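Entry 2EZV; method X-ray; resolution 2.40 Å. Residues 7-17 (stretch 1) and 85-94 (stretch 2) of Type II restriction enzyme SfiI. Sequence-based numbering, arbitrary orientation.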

# COMPACT_ATOMS: atom_id res chain seq x y z
N GLU D 7 5.94 -28.58 -11.52
CA GLU D 7 5.91 -29.78 -10.69
C GLU D 7 4.52 -30.00 -10.12
O GLU D 7 4.28 -30.98 -9.42
CB GLU D 7 6.90 -29.65 -9.54
CG GLU D 7 8.28 -29.27 -9.94
CD GLU D 7 9.21 -29.29 -8.76
OE1 GLU D 7 8.73 -29.00 -7.64
OE2 GLU D 7 10.41 -29.58 -8.96
N LEU D 8 3.60 -29.08 -10.38
CA LEU D 8 2.24 -29.24 -9.89
C LEU D 8 1.51 -30.15 -10.86
O LEU D 8 1.82 -30.16 -12.05
CB LEU D 8 1.49 -27.90 -9.84
CG LEU D 8 1.91 -26.84 -8.81
CD1 LEU D 8 0.89 -25.71 -8.82
CD2 LEU D 8 1.98 -27.47 -7.44
N SER D 9 0.55 -30.91 -10.36
CA SER D 9 -0.23 -31.77 -11.23
C SER D 9 -1.24 -30.85 -11.92
O SER D 9 -1.46 -29.72 -11.48
CB SER D 9 -0.97 -32.81 -10.40
OG SER D 9 -1.91 -32.19 -9.55
N LEU D 10 -1.84 -31.32 -13.00
CA LEU D 10 -2.83 -30.52 -13.71
C LEU D 10 -3.96 -30.08 -12.77
O LEU D 10 -4.37 -28.92 -12.78
CB LEU D 10 -3.40 -31.31 -14.89
CG LEU D 10 -2.73 -31.14 -16.26
CD1 LEU D 10 -1.22 -31.18 -16.11
CD2 LEU D 10 -3.23 -32.22 -17.21
N ASP D 11 -4.45 -31.00 -11.96
CA ASP D 11 -5.54 -30.65 -11.05
C ASP D 11 -5.17 -29.51 -10.11
O ASP D 11 -5.95 -28.57 -9.92
CB ASP D 11 -5.96 -31.87 -10.23
CG ASP D 11 -6.96 -32.74 -10.95
OD1 ASP D 11 -7.38 -32.35 -12.06
OD2 ASP D 11 -7.32 -33.80 -10.41
N GLU D 12 -3.98 -29.59 -9.53
CA GLU D 12 -3.51 -28.57 -8.61
C GLU D 12 -3.35 -27.25 -9.34
O GLU D 12 -3.63 -26.18 -8.78
CB GLU D 12 -2.19 -29.01 -7.97
CG GLU D 12 -2.30 -30.38 -7.33
CD GLU D 12 -0.96 -30.95 -6.88
OE1 GLU D 12 0.05 -30.75 -7.59
OE2 GLU D 12 -0.93 -31.61 -5.83
N LEU D 13 -2.91 -27.31 -10.59
CA LEU D 13 -2.74 -26.11 -11.41
C LEU D 13 -4.09 -25.42 -11.61
O LEU D 13 -4.19 -24.21 -11.46
CB LEU D 13 -2.13 -26.46 -12.77
CG LEU D 13 -1.97 -25.28 -13.73
CD1 LEU D 13 -1.20 -24.18 -13.03
CD2 LEU D 13 -1.26 -25.72 -14.99
N GLU D 14 -5.12 -26.18 -11.95
CA GLU D 14 -6.44 -25.59 -12.16
C GLU D 14 -6.92 -24.98 -10.84
O GLU D 14 -7.59 -23.95 -10.82
CB GLU D 14 -7.46 -26.65 -12.61
CG GLU D 14 -7.13 -27.33 -13.94
CD GLU D 14 -8.38 -27.76 -14.68
OE1 GLU D 14 -8.44 -28.92 -15.16
OE2 GLU D 14 -9.31 -26.94 -14.79
N SER D 15 -6.56 -25.64 -9.75
CA SER D 15 -6.94 -25.19 -8.43
C SER D 15 -6.42 -23.79 -8.13
O SER D 15 -7.13 -22.98 -7.55
CB SER D 15 -6.42 -26.19 -7.38
OG SER D 15 -6.77 -25.78 -6.08
N VAL D 16 -5.18 -23.51 -8.52
CA VAL D 16 -4.63 -22.18 -8.25
C VAL D 16 -5.29 -21.15 -9.15
O VAL D 16 -5.38 -19.97 -8.79
CB VAL D 16 -3.09 -22.10 -8.46
CG1 VAL D 16 -2.47 -23.46 -8.32
CG2 VAL D 16 -2.78 -21.45 -9.77
N GLU D 17 -5.75 -21.57 -10.32
CA GLU D 17 -6.41 -20.62 -11.21
C GLU D 17 -7.76 -20.32 -10.59
O GLU D 17 -8.23 -19.19 -10.59
CB GLU D 17 -6.56 -21.19 -12.63
CG GLU D 17 -5.28 -21.07 -13.46
CD GLU D 17 -5.39 -21.67 -14.86
OE1 GLU D 17 -4.45 -21.49 -15.66
OE2 GLU D 17 -6.41 -22.32 -15.17
N TRP D 85 3.54 -13.31 -5.24
CA TRP D 85 3.58 -14.64 -4.63
C TRP D 85 2.14 -14.98 -4.28
O TRP D 85 1.43 -14.17 -3.67
CB TRP D 85 4.39 -14.65 -3.33
CG TRP D 85 5.87 -14.49 -3.47
CD1 TRP D 85 6.61 -13.38 -3.18
CD2 TRP D 85 6.81 -15.51 -3.84
NE1 TRP D 85 7.95 -13.65 -3.34
CE2 TRP D 85 8.10 -14.95 -3.74
CE3 TRP D 85 6.68 -16.85 -4.24
CZ2 TRP D 85 9.26 -15.68 -4.02
CZ3 TRP D 85 7.84 -17.58 -4.52
CH2 TRP D 85 9.11 -16.99 -4.40
N LEU D 86 1.70 -16.16 -4.66
CA LEU D 86 0.35 -16.57 -4.35
C LEU D 86 0.39 -17.69 -3.31
O LEU D 86 0.77 -18.82 -3.61
CB LEU D 86 -0.36 -17.07 -5.62
CG LEU D 86 -1.81 -17.54 -5.45
CD1 LEU D 86 -2.67 -16.35 -5.03
CD2 LEU D 86 -2.33 -18.14 -6.76
N PRO D 87 0.01 -17.38 -2.07
CA PRO D 87 0.04 -18.44 -1.06
C PRO D 87 -1.04 -19.49 -1.32
O PRO D 87 -2.15 -19.16 -1.74
CB PRO D 87 -0.19 -17.69 0.25
CG PRO D 87 -0.97 -16.49 -0.16
CD PRO D 87 -0.34 -16.08 -1.47
N SER D 88 -0.71 -20.75 -1.10
CA SER D 88 -1.67 -21.83 -1.30
C SER D 88 -1.14 -23.10 -0.66
O SER D 88 0.01 -23.17 -0.27
CB SER D 88 -1.89 -22.08 -2.80
OG SER D 88 -0.85 -22.87 -3.34
N PRO D 89 -1.98 -24.13 -0.55
CA PRO D 89 -1.48 -25.35 0.07
C PRO D 89 -0.51 -26.10 -0.83
O PRO D 89 0.22 -26.98 -0.38
CB PRO D 89 -2.76 -26.13 0.37
CG PRO D 89 -3.66 -25.70 -0.73
CD PRO D 89 -3.42 -24.22 -0.82
N HIS D 90 -0.49 -25.74 -2.11
CA HIS D 90 0.40 -26.40 -3.06
C HIS D 90 1.80 -25.83 -2.90
O HIS D 90 2.78 -26.40 -3.37
CB HIS D 90 -0.06 -26.14 -4.49
CG HIS D 90 -1.54 -26.23 -4.69
ND1 HIS D 90 -2.25 -27.38 -4.42
CD2 HIS D 90 -2.44 -25.33 -5.16
CE1 HIS D 90 -3.53 -27.19 -4.72
NE2 HIS D 90 -3.66 -25.95 -5.17
N GLY D 91 1.87 -24.68 -2.23
CA GLY D 91 3.14 -24.00 -2.00
C GLY D 91 2.96 -22.51 -2.25
O GLY D 91 1.91 -22.08 -2.75
N LEU D 92 3.97 -21.71 -1.90
CA LEU D 92 3.90 -20.27 -2.13
C LEU D 92 4.36 -20.08 -3.57
O LEU D 92 5.56 -20.01 -3.87
CB LEU D 92 4.83 -19.54 -1.17
CG LEU D 92 4.86 -18.03 -1.36
CD1 LEU D 92 3.50 -17.43 -1.00
CD2 LEU D 92 5.96 -17.44 -0.46
N LEU D 93 3.39 -19.98 -4.47
CA LEU D 93 3.67 -19.87 -5.88
C LEU D 93 3.91 -18.50 -6.49
O LEU D 93 3.10 -17.58 -6.34
CB LEU D 93 2.55 -20.56 -6.66
CG LEU D 93 2.24 -21.98 -6.21
CD1 LEU D 93 1.10 -22.54 -7.06
CD2 LEU D 93 3.49 -22.85 -6.34
N PRO D 94 5.05 -18.35 -7.17
CA PRO D 94 5.37 -17.08 -7.83
C PRO D 94 4.37 -17.01 -9.00
O PRO D 94 4.15 -18.01 -9.71
CB PRO D 94 6.82 -17.28 -8.28
CG PRO D 94 6.88 -18.77 -8.52
CD PRO D 94 6.14 -19.33 -7.33
O HOH W 1 -4.97 -23.64 -5.29

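Stretch 1 meets the hairpin of stretch 2 along one side of its helix, burying 312 Å² in total, and His-90 contributes the largest share. Leu-8, just ahead of the helix, opens the contact: its CA-to-CB bond points toward stretch 2, and its m,t rotamer brings CD1 to 3.6 Å from Leu-93 CD1 and CD2 to 3.8 Å from His-90 CB. A branched apolar side chain suits this buried position, since it reaches both partners.

Ser-9 makes no contact across the interface but organises the helix start. Its N donates to Glu-12 OE1 (2.8 Å, 177°), while Glu-12 N returns a weak capping bond to Ser-9 OG (3.3 Å). With its carboxylate turned back to the N-terminus, Glu-12 presents its aliphatic base to stretch 2: CB lies 4.1 Å from the centroid of the His-90 ring, 21° off the ring normal, a CH-pi contact over the face. Leu-13, one residue on, points away.

Ser-15 lies at the edge of the same ring, near its plane, with OG 3.2 Å from His-90 NE2. Water 1 links the two side chains, lying 2.9 Å from Ser-15 OG and 2.7 Å from His-90 NE2, so a short hydroxyl and a ring nitrogen share one solvent molecule.

Val-16 completes the apolar contact. Its CG1 lies 3.7 Å from His-90 CD2 and 3.9 Å from Leu-93 CD1, and its CB is 4.4 Å from Leu-86 CD2. Leu-86 and Leu-93 are paired by backbone hydrogen bonds (Leu-86 N to Leu-93 O, 2.6 Å; Leu-93 N to Leu-86 O, 3.0 Å), and both side chains point toward the helix. His-90 sits in the type I turn from Ser-88 to Gly-91, where its N donates to Ser-88 OG (3.1 Å). No clear direct hydrogen bond crosses the interface; packing and the water bridge account for the contacts described.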